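Long-range contacts in carbohydrate kinase, FGGY (Rhodospirillum rubrum, PDB 3IFR), which probably catalyses the ATP-dependent phosphorylation of D-xylulose, as a member of the FGGY family of carbohydrate kinases: residues Arg36-Ser41 with Pro52-Asp57; Ile14-Thr19 with Thr83-Ala88. All coordinates share one frame; numbering follows the deposited sequence.

Contact 1 (Arg36-Ser41 with Pro52-Asp57); sequences RPTTLS and PAQWWD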
ATOM      1  N   ARG A  36       1.074  -4.487  18.891  1.00 22.56           N
ATOM      2  CA  ARG A  36       1.001  -3.385  19.828  1.00 22.75           C
ATOM      3  C   ARG A  36       0.417  -2.214  19.055  1.00 25.23           C
ATOM      4  O   ARG A  36       0.779  -1.988  17.886  1.00 22.77           O
ATOM      5  CB  ARG A  36       2.392  -2.991  20.373  1.00 20.90           C
ATOM      6  CG  ARG A  36       3.094  -3.985  21.320  1.00 20.42           C
ATOM      7  CD  ARG A  36       2.289  -4.244  22.598  1.00 23.86           C
ATOM      8  NE  ARG A  36       3.026  -5.078  23.554  1.00 24.30           N
ATOM      9  CZ  ARG A  36       3.049  -6.405  23.507  1.00 21.43           C
ATOM     10  NH1 ARG A  36       2.390  -7.020  22.544  1.00 20.37           N
ATOM     11  NH2 ARG A  36       3.734  -7.118  24.403  1.00 19.97           N
ATOM     12  N   PRO A  37      -0.472  -1.450  19.713  1.00 26.84           N
ATOM     13  CA  PRO A  37      -1.085  -0.272  19.109  1.00 25.55           C
ATOM     14  C   PRO A  37      -0.044   0.853  18.909  1.00 24.16           C
ATOM     15  O   PRO A  37       0.921   0.969  19.677  1.00 19.69           O
ATOM     16  CB  PRO A  37      -2.130   0.146  20.170  1.00 24.93           C
ATOM     17  CG  PRO A  37      -2.278  -1.042  21.055  1.00 26.63           C
ATOM     18  CD  PRO A  37      -0.913  -1.624  21.107  1.00 24.29           C
ATOM     19  N   THR A  38      -0.253   1.670  17.882  1.00 21.69           N
ATOM     20  CA  THR A  38       0.636   2.783  17.607  1.00 24.82           C
ATOM     21  C   THR A  38      -0.277   3.936  17.504  1.00 26.01           C
ATOM     22  O   THR A  38      -1.387   3.757  16.996  1.00 22.49           O
ATOM     23  CB  THR A  38       1.291   2.638  16.245  1.00 25.08           C
ATOM     24  OG1 THR A  38       2.030   1.419  16.229  1.00 23.74           O
ATOM     25  CG2 THR A  38       2.188   3.837  15.935  1.00 22.82           C
ATOM     26  N   THR A  39       0.169   5.103  17.988  1.00 26.27           N
ATOM     27  CA  THR A  39      -0.675   6.294  17.989  1.00 26.18           C
ATOM     28  C   THR A  39      -0.447   7.167  16.755  1.00 28.33           C
ATOM     29  O   THR A  39       0.692   7.550  16.446  1.00 27.88           O
ATOM     30  CB  THR A  39      -0.439   7.164  19.232  1.00 31.45           C
ATOM     31  OG1 THR A  39      -0.595   6.381  20.423  1.00 28.84           O
ATOM     32  CG2 THR A  39      -1.416   8.347  19.246  1.00 27.68           C
ATOM     33  N   LEU A  40      -1.527   7.450  16.033  1.00 25.57           N
ATOM     34  CA  LEU A  40      -1.522   8.479  15.001  1.00 25.17           C
ATOM     35  C   LEU A  40      -1.931   9.748  15.704  1.00 28.81           C
ATOM     36  O   LEU A  40      -3.046   9.814  16.224  1.00 31.43           O
ATOM     37  CB  LEU A  40      -2.585   8.146  13.957  1.00 26.10           C
ATOM     38  CG  LEU A  40      -2.649   8.921  12.639  1.00 26.60           C
ATOM     39  CD1 LEU A  40      -1.256   9.143  12.047  1.00 25.99           C
ATOM     40  CD2 LEU A  40      -3.486   8.110  11.659  1.00 22.28           C
ATOM     41  N   SER A  41      -1.051  10.745  15.765  1.00 25.35           N
ATOM     42  CA  SER A  41      -1.441  12.050  16.280  1.00 27.17           C
ATOM     43  C   SER A  41      -1.778  13.010  15.152  1.00 28.87           C
ATOM     44  O   SER A  41      -1.276  12.873  14.031  1.00 26.54           O
ATOM     45  CB  SER A  41      -0.322  12.682  17.117  1.00 25.11           C
ATOM     46  OG  SER A  41       0.113  11.784  18.117  1.00 29.03           O
ATOM     47  N   PRO A  52       8.622   8.162  16.538  1.00 17.53           N
ATOM     48  CA  PRO A  52       9.460   6.994  16.177  1.00 16.64           C
ATOM     49  C   PRO A  52       9.930   6.181  17.398  1.00 17.94           C
ATOM     50  O   PRO A  52      10.268   4.990  17.301  1.00 20.26           O
ATOM     51  CB  PRO A  52      10.656   7.610  15.455  1.00 15.71           C
ATOM     52  CG  PRO A  52      10.198   8.947  14.993  1.00 17.15           C
ATOM     53  CD  PRO A  52       9.121   9.415  15.956  1.00 18.90           C
ATOM     54  N   ALA A  53       9.909   6.801  18.554  1.00 16.05           N
ATOM     55  CA  ALA A  53      10.303   6.091  19.758  1.00 21.15           C
ATOM     56  C   ALA A  53       9.242   5.073  20.156  1.00 18.32           C
ATOM     57  O   ALA A  53       9.557   4.059  20.762  1.00 19.59           O
ATOM     58  CB  ALA A  53      10.581   7.069  20.914  1.00 18.19           C
ATOM     59  N   GLN A  54       7.985   5.341  19.836  1.00 18.21           N
ATOM     60  CA  GLN A  54       6.962   4.320  20.036  1.00 19.65           C
ATOM     61  C   GLN A  54       7.102   3.118  19.039  1.00 19.35           C
ATOM     62  O   GLN A  54       6.913   1.942  19.433  1.00 18.08           O
ATOM     63  CB  GLN A  54       5.582   4.947  19.986  1.00 20.80           C
ATOM     64  CG  GLN A  54       4.480   4.099  20.617  1.00 21.49           C
ATOM     65  CD  GLN A  54       3.126   4.599  20.204  1.00 26.40           C
ATOM     66  OE1 GLN A  54       2.976   5.141  19.110  1.00 29.23           O
ATOM     67  NE2 GLN A  54       2.139   4.471  21.081  1.00 27.86           N
ATOM     68  N   TRP A  55       7.444   3.398  17.776  1.00 16.19           N
ATOM     69  CA  TRP A  55       7.724   2.293  16.860  1.00 19.39           C
ATOM     70  C   TRP A  55       8.767   1.374  17.531  1.00 18.39           C
ATOM     71  O   TRP A  55       8.588   0.159  17.614  1.00 20.16           O
ATOM     72  CB  TRP A  55       8.233   2.731  15.479  1.00 14.94           C
ATOM     73  CG  TRP A  55       7.369   3.682  14.695  1.00 16.75           C
ATOM     74  CD1 TRP A  55       6.005   3.814  14.745  1.00 16.86           C
ATOM     75  CD2 TRP A  55       7.826   4.624  13.704  1.00 15.66           C
ATOM     76  NE1 TRP A  55       5.598   4.816  13.883  1.00 18.04           N
ATOM     77  CE2 TRP A  55       6.699   5.304  13.222  1.00 16.92           C
ATOM     78  CE3 TRP A  55       9.093   4.951  13.193  1.00 14.57           C
ATOM     79  CZ2 TRP A  55       6.794   6.289  12.244  1.00 18.76           C
ATOM     80  CZ3 TRP A  55       9.186   5.918  12.237  1.00 15.43           C
ATOM     81  CH2 TRP A  55       8.045   6.578  11.760  1.00 18.94           C
ATOM     82  N   TRP A  56       9.836   1.967  18.033  1.00 18.23           N
ATOM     83  CA  TRP A  56      10.980   1.199  18.531  1.00 20.06           C
ATOM     84  C   TRP A  56      10.614   0.446  19.778  1.00 19.85           C
ATOM     85  O   TRP A  56      10.982  -0.707  19.962  1.00 21.46           O
ATOM     86  CB  TRP A  56      12.168   2.124  18.814  1.00 19.75           C
ATOM     87  CG  TRP A  56      13.321   1.404  19.400  1.00 22.65           C
ATOM     88  CD1 TRP A  56      13.892   1.646  20.609  1.00 20.85           C
ATOM     89  CD2 TRP A  56      14.017   0.266  18.851  1.00 22.91           C
ATOM     90  NE1 TRP A  56      14.926   0.771  20.830  1.00 23.06           N
ATOM     91  CE2 TRP A  56      15.026  -0.092  19.774  1.00 21.77           C
ATOM     92  CE3 TRP A  56      13.896  -0.476  17.665  1.00 22.95           C
ATOM     93  CZ2 TRP A  56      15.928  -1.144  19.550  1.00 21.29           C
ATOM     94  CZ3 TRP A  56      14.804  -1.533  17.444  1.00 22.87           C
ATOM     95  CH2 TRP A  56      15.812  -1.847  18.390  1.00 20.76           C
ATOM     96  N   ASP A  57       9.874   1.114  20.653  1.00 20.70           N
ATOM     97  CA  ASP A  57       9.353   0.449  21.831  1.00 18.73           C
ATOM     98  C   ASP A  57       8.374  -0.644  21.501  1.00 18.89           C
ATOM     99  O   ASP A  57       8.454  -1.727  22.063  1.00 20.88           O
ATOM    100  CB  ASP A  57       8.714   1.436  22.780  1.00 22.69           C
ATOM    101  CG  ASP A  57       9.261   1.278  24.144  1.00 28.58           C
ATOM    102  OD1 ASP A  57       8.507   0.779  25.010  1.00 29.47           O
ATOM    103  OD2 ASP A  57      10.483   1.589  24.293  1.00 27.26           O
TER
HETATM  104  O   HOH W   1       3.006   7.135  17.521  1.00 25.43           O
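Gln54 reaches out from the first turn of helix 52-70 and sets its carboxamide against the backbone of Thr38 and Thr39. The bond that defines the contact runs from Thr39 N to Gln54 OE1 at 3.0 Å and is nearly straight at the hydrogen (176°); at the acceptor the C=O...N angle is 116°, with the donor somewhat tilted from the carbonyl plane. Chi1 (-161°) sets CG of Gln54 anti to the backbone N, and the chain beyond CG is extended, which brings the carboxamide to Thr39. The tight side lies next to it. Thr38 CG2 is 3.5 Å from Gln54 OE1 and 4.0 Å from Trp55 CD1, meeting the indole at its edge and in its plane, while Pro52 CA lies above one face of that ring, offset toward the rim. The polar ends here turn to other partners, Thr38 OG1 to Asn58 and Trp55 NE1 to Glu50. Both segments belong to the N-terminal domain of the actin-like ATPase fold, where 29-37 is an outermost strand of the mixed sheet and helix 52-70 leads on to strand 77-84. The contact thus joins the loop leaving the edge strand to the start of the next helix. Towards solvent the packing thins. The bond from Gln54 NE2 to Thr39 OG1 is weak at 3.4 Å, the two side chains crossing at about a right angle, and Pro37 O stays 4.0 Å from Gln54 NE2. A water donates to both Thr39 O and Gln54 OE1, giving that carboxamide oxygen a second donor beside Thr39 N.

Contact 2 (Ile14-Thr19 with Thr83-Ala88); sequences IGTTST and TGMLPA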
ATOM      1  N   ILE A  14       5.933  -2.209  10.886  1.00 15.55           N
ATOM      2  CA  ILE A  14       5.773  -0.925  11.527  1.00 18.13           C
ATOM      3  C   ILE A  14       4.587  -0.254  10.848  1.00 19.13           C
ATOM      4  O   ILE A  14       4.747   0.544   9.904  1.00 20.38           O
ATOM      5  CB  ILE A  14       7.025  -0.036  11.392  1.00 16.82           C
ATOM      6  CG1 ILE A  14       8.067  -0.397  12.437  1.00 20.72           C
ATOM      7  CG2 ILE A  14       6.688   1.363  11.777  1.00 18.01           C
ATOM      8  CD1 ILE A  14       8.606  -1.749  12.363  1.00 21.62           C
ATOM      9  N   GLY A  15       3.393  -0.594  11.328  1.00 17.95           N
ATOM     10  CA  GLY A  15       2.160  -0.181  10.685  1.00 19.82           C
ATOM     11  C   GLY A  15       1.673   1.136  11.213  1.00 20.60           C
ATOM     12  O   GLY A  15       2.223   1.674  12.168  1.00 24.02           O
ATOM     13  N   THR A  16       0.616   1.640  10.617  1.00 19.53           N
ATOM     14  CA  THR A  16       0.129   2.937  10.957  1.00 20.57           C
ATOM     15  C   THR A  16      -0.553   2.970  12.304  1.00 23.41           C
ATOM     16  O   THR A  16      -0.311   3.899  13.089  1.00 26.64           O
ATOM     17  CB  THR A  16      -0.848   3.459   9.910  1.00 21.83           C
ATOM     18  OG1 THR A  16      -0.088   3.962   8.843  1.00 25.13           O
ATOM     19  CG2 THR A  16      -1.634   4.686  10.462  1.00 25.63           C
ATOM     20  N   THR A  17      -1.450   2.028  12.565  1.00 19.87           N
ATOM     21  CA  THR A  17      -2.086   1.998  13.874  1.00 25.10           C
ATOM     22  C   THR A  17      -1.665   0.773  14.694  1.00 25.11           C
ATOM     23  O   THR A  17      -2.159   0.537  15.805  1.00 23.12           O
ATOM     24  CB  THR A  17      -3.615   2.057  13.780  1.00 28.38           C
ATOM     25  OG1 THR A  17      -4.076   0.876  13.140  1.00 24.12           O
ATOM     26  CG2 THR A  17      -4.074   3.314  12.997  1.00 28.52           C
ATOM     27  N   SER A  18      -0.703   0.029  14.164  1.00 23.27           N
ATOM     28  CA  SER A  18      -0.329  -1.220  14.776  1.00 22.64           C
ATOM     29  C   SER A  18       1.098  -1.746  14.417  1.00 22.29           C
ATOM     30  O   SER A  18       1.506  -1.665  13.267  1.00 21.52           O
ATOM     31  CB  SER A  18      -1.378  -2.206  14.339  1.00 21.85           C
ATOM     32  OG  SER A  18      -1.327  -3.284  15.193  1.00 28.56           O
ATOM     33  N   THR A  19       1.844  -2.256  15.400  1.00 20.62           N
ATOM     34  CA  THR A  19       3.150  -2.842  15.154  1.00 17.85           C
ATOM     35  C   THR A  19       3.029  -4.335  15.367  1.00 17.45           C
ATOM     36  O   THR A  19       2.658  -4.775  16.437  1.00 19.38           O
ATOM     37  CB  THR A  19       4.250  -2.327  16.112  1.00 18.98           C
ATOM     38  OG1 THR A  19       4.394  -0.920  15.992  1.00 17.33           O
ATOM     39  CG2 THR A  19       5.590  -2.983  15.790  1.00 16.94           C
ATOM     40  N   THR A  83       9.220  -4.294   7.514  1.00 17.78           N
ATOM     41  CA  THR A  83       8.419  -3.514   6.589  1.00 14.70           C
ATOM     42  C   THR A  83       7.618  -2.469   7.437  1.00 19.69           C
ATOM     43  O   THR A  83       7.651  -2.492   8.683  1.00 15.67           O
ATOM     44  CB  THR A  83       7.502  -4.479   5.807  1.00 19.48           C
ATOM     45  OG1 THR A  83       6.645  -3.776   4.900  1.00 20.32           O
ATOM     46  CG2 THR A  83       6.636  -5.279   6.773  1.00 17.87           C
ATOM     47  N   GLY A  84       6.939  -1.542   6.757  1.00 17.41           N
ATOM     48  CA  GLY A  84       6.078  -0.582   7.405  1.00 16.75           C
ATOM     49  C   GLY A  84       5.530   0.419   6.398  1.00 19.26           C
ATOM     50  O   GLY A  84       5.815   0.347   5.205  1.00 17.27           O
HETATM   51  N   MSE A  85       4.755   1.389   6.876  1.00 21.24           N
HETATM   52  CA  MSE A  85       4.178   2.386   5.971  1.00 20.15           C
HETATM   53  C   MSE A  85       5.261   3.293   5.332  1.00 18.97           C
HETATM   54  O   MSE A  85       6.335   3.481   5.891  1.00 17.88           O
HETATM   55  CB  MSE A  85       3.085   3.172   6.693  1.00 18.66           C
HETATM   56  CG  MSE A  85       3.550   4.449   7.398  1.00 25.60           C
HETATM   57 SE   MSE A  85       4.823   4.290   8.917  1.00 37.33          SE
HETATM   58  CE  MSE A  85       3.599   3.906  10.438  1.00 23.28           C
ATOM     59  N   LEU A  86       4.981   3.827   4.154  1.00 19.99           N
ATOM     60  CA  LEU A  86       5.897   4.763   3.498  1.00 20.48           C
ATOM     61  C   LEU A  86       5.100   5.699   2.568  1.00 24.18           C
ATOM     62  O   LEU A  86       3.934   5.437   2.245  1.00 23.20           O
ATOM     63  CB  LEU A  86       6.972   4.001   2.670  1.00 19.44           C
ATOM     64  CG  LEU A  86       6.553   3.303   1.362  1.00 19.33           C
ATOM     65  CD1 LEU A  86       7.760   2.836   0.531  1.00 20.81           C
ATOM     66  CD2 LEU A  86       5.611   2.113   1.638  1.00 18.19           C
ATOM     67  N   PRO A  87       5.718   6.809   2.161  1.00 22.07           N
ATOM     68  CA  PRO A  87       6.992   7.263   2.738  1.00 19.52           C
ATOM     69  C   PRO A  87       6.726   8.063   4.011  1.00 22.86           C
ATOM     70  O   PRO A  87       6.004   9.068   3.968  1.00 21.29           O
ATOM     71  CB  PRO A  87       7.554   8.191   1.671  1.00 19.14           C
ATOM     72  CG  PRO A  87       6.638   8.067   0.470  1.00 20.88           C
ATOM     73  CD  PRO A  87       5.325   7.590   0.985  1.00 23.16           C
ATOM     74  N   ALA A  88       7.259   7.606   5.145  1.00 19.72           N
ATOM     75  CA  ALA A  88       7.164   8.378   6.349  1.00 17.54           C
ATOM     76  C   ALA A  88       8.390   9.272   6.270  1.00 19.81           C
ATOM     77  O   ALA A  88       9.372   8.948   5.577  1.00 18.23           O
ATOM     78  CB  ALA A  88       7.208   7.478   7.568  1.00 19.15           C
TER
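Ile14 forms a parallel bridge with Gly84, hydrogen-bonding to the residues before and after it. Its N donates to Thr83 O at 2.8 Å (174°), and its O accepts from Met85 N at 3.1 Å along a more bent path (149°). Ile14 O also lies 3.0 Å from Gly84 CA, so the two backbones meet closely where Gly84 has no side chain. The Ile14 side chain adds a looser apolar touch, CG2 to Met85 CE at 4.2 Å. At Gly15 the strands part, and Met85, present as selenomethionine, fills in from the other segment. Its chain bends at chi2 and again at chi3 (-84°), the torsion that places CE, and CE ends 3.1 Å from Gly15 O. Thr16 continues the same packing: its CA is 3.6 Å from Met85 CE, and the Thr16 and Met85 side chains cross at about a right angle, with Thr16 OG1 near Met85 CB and CG. The chain then turns back through Thr17 to Ser18, whose O takes a weak hydrogen bond from Gly15 N. This tight turn between strands 8-14 and 18-25, with the end of parallel strand 77-84 alongside Ile14, matches in sequence and position the glycine-containing first phosphate loop of actin-like ATPases, which in relatives meets the phosphates of ATP.

In the fold
Both contacts belong to the same mixed sheet, but at different depths. Contact 2 is buried, and joins the neighbouring central strands 8-14 and 77-84 by one parallel bridge with two backbone hydrogen bonds, and packing of the Met85 side chain. Contact 1, partly buried, at the end of the outermost strand 29-37 and in the loop after it, relies on a glutamine side chain reaching the backbone, with water taking part. Backbone pairing of strands 18-25 and 29-37 connects them at Arg36 O and Thr19 N (2.7 Å), and carries on into the adjoining loops with Thr38 N and Thr17 O (3.0 Å), both probable hydrogen bonds. Contact 1 is nested within the loop that contact 2 closes, since residues 36-57 lie between 14-19 and 83-88.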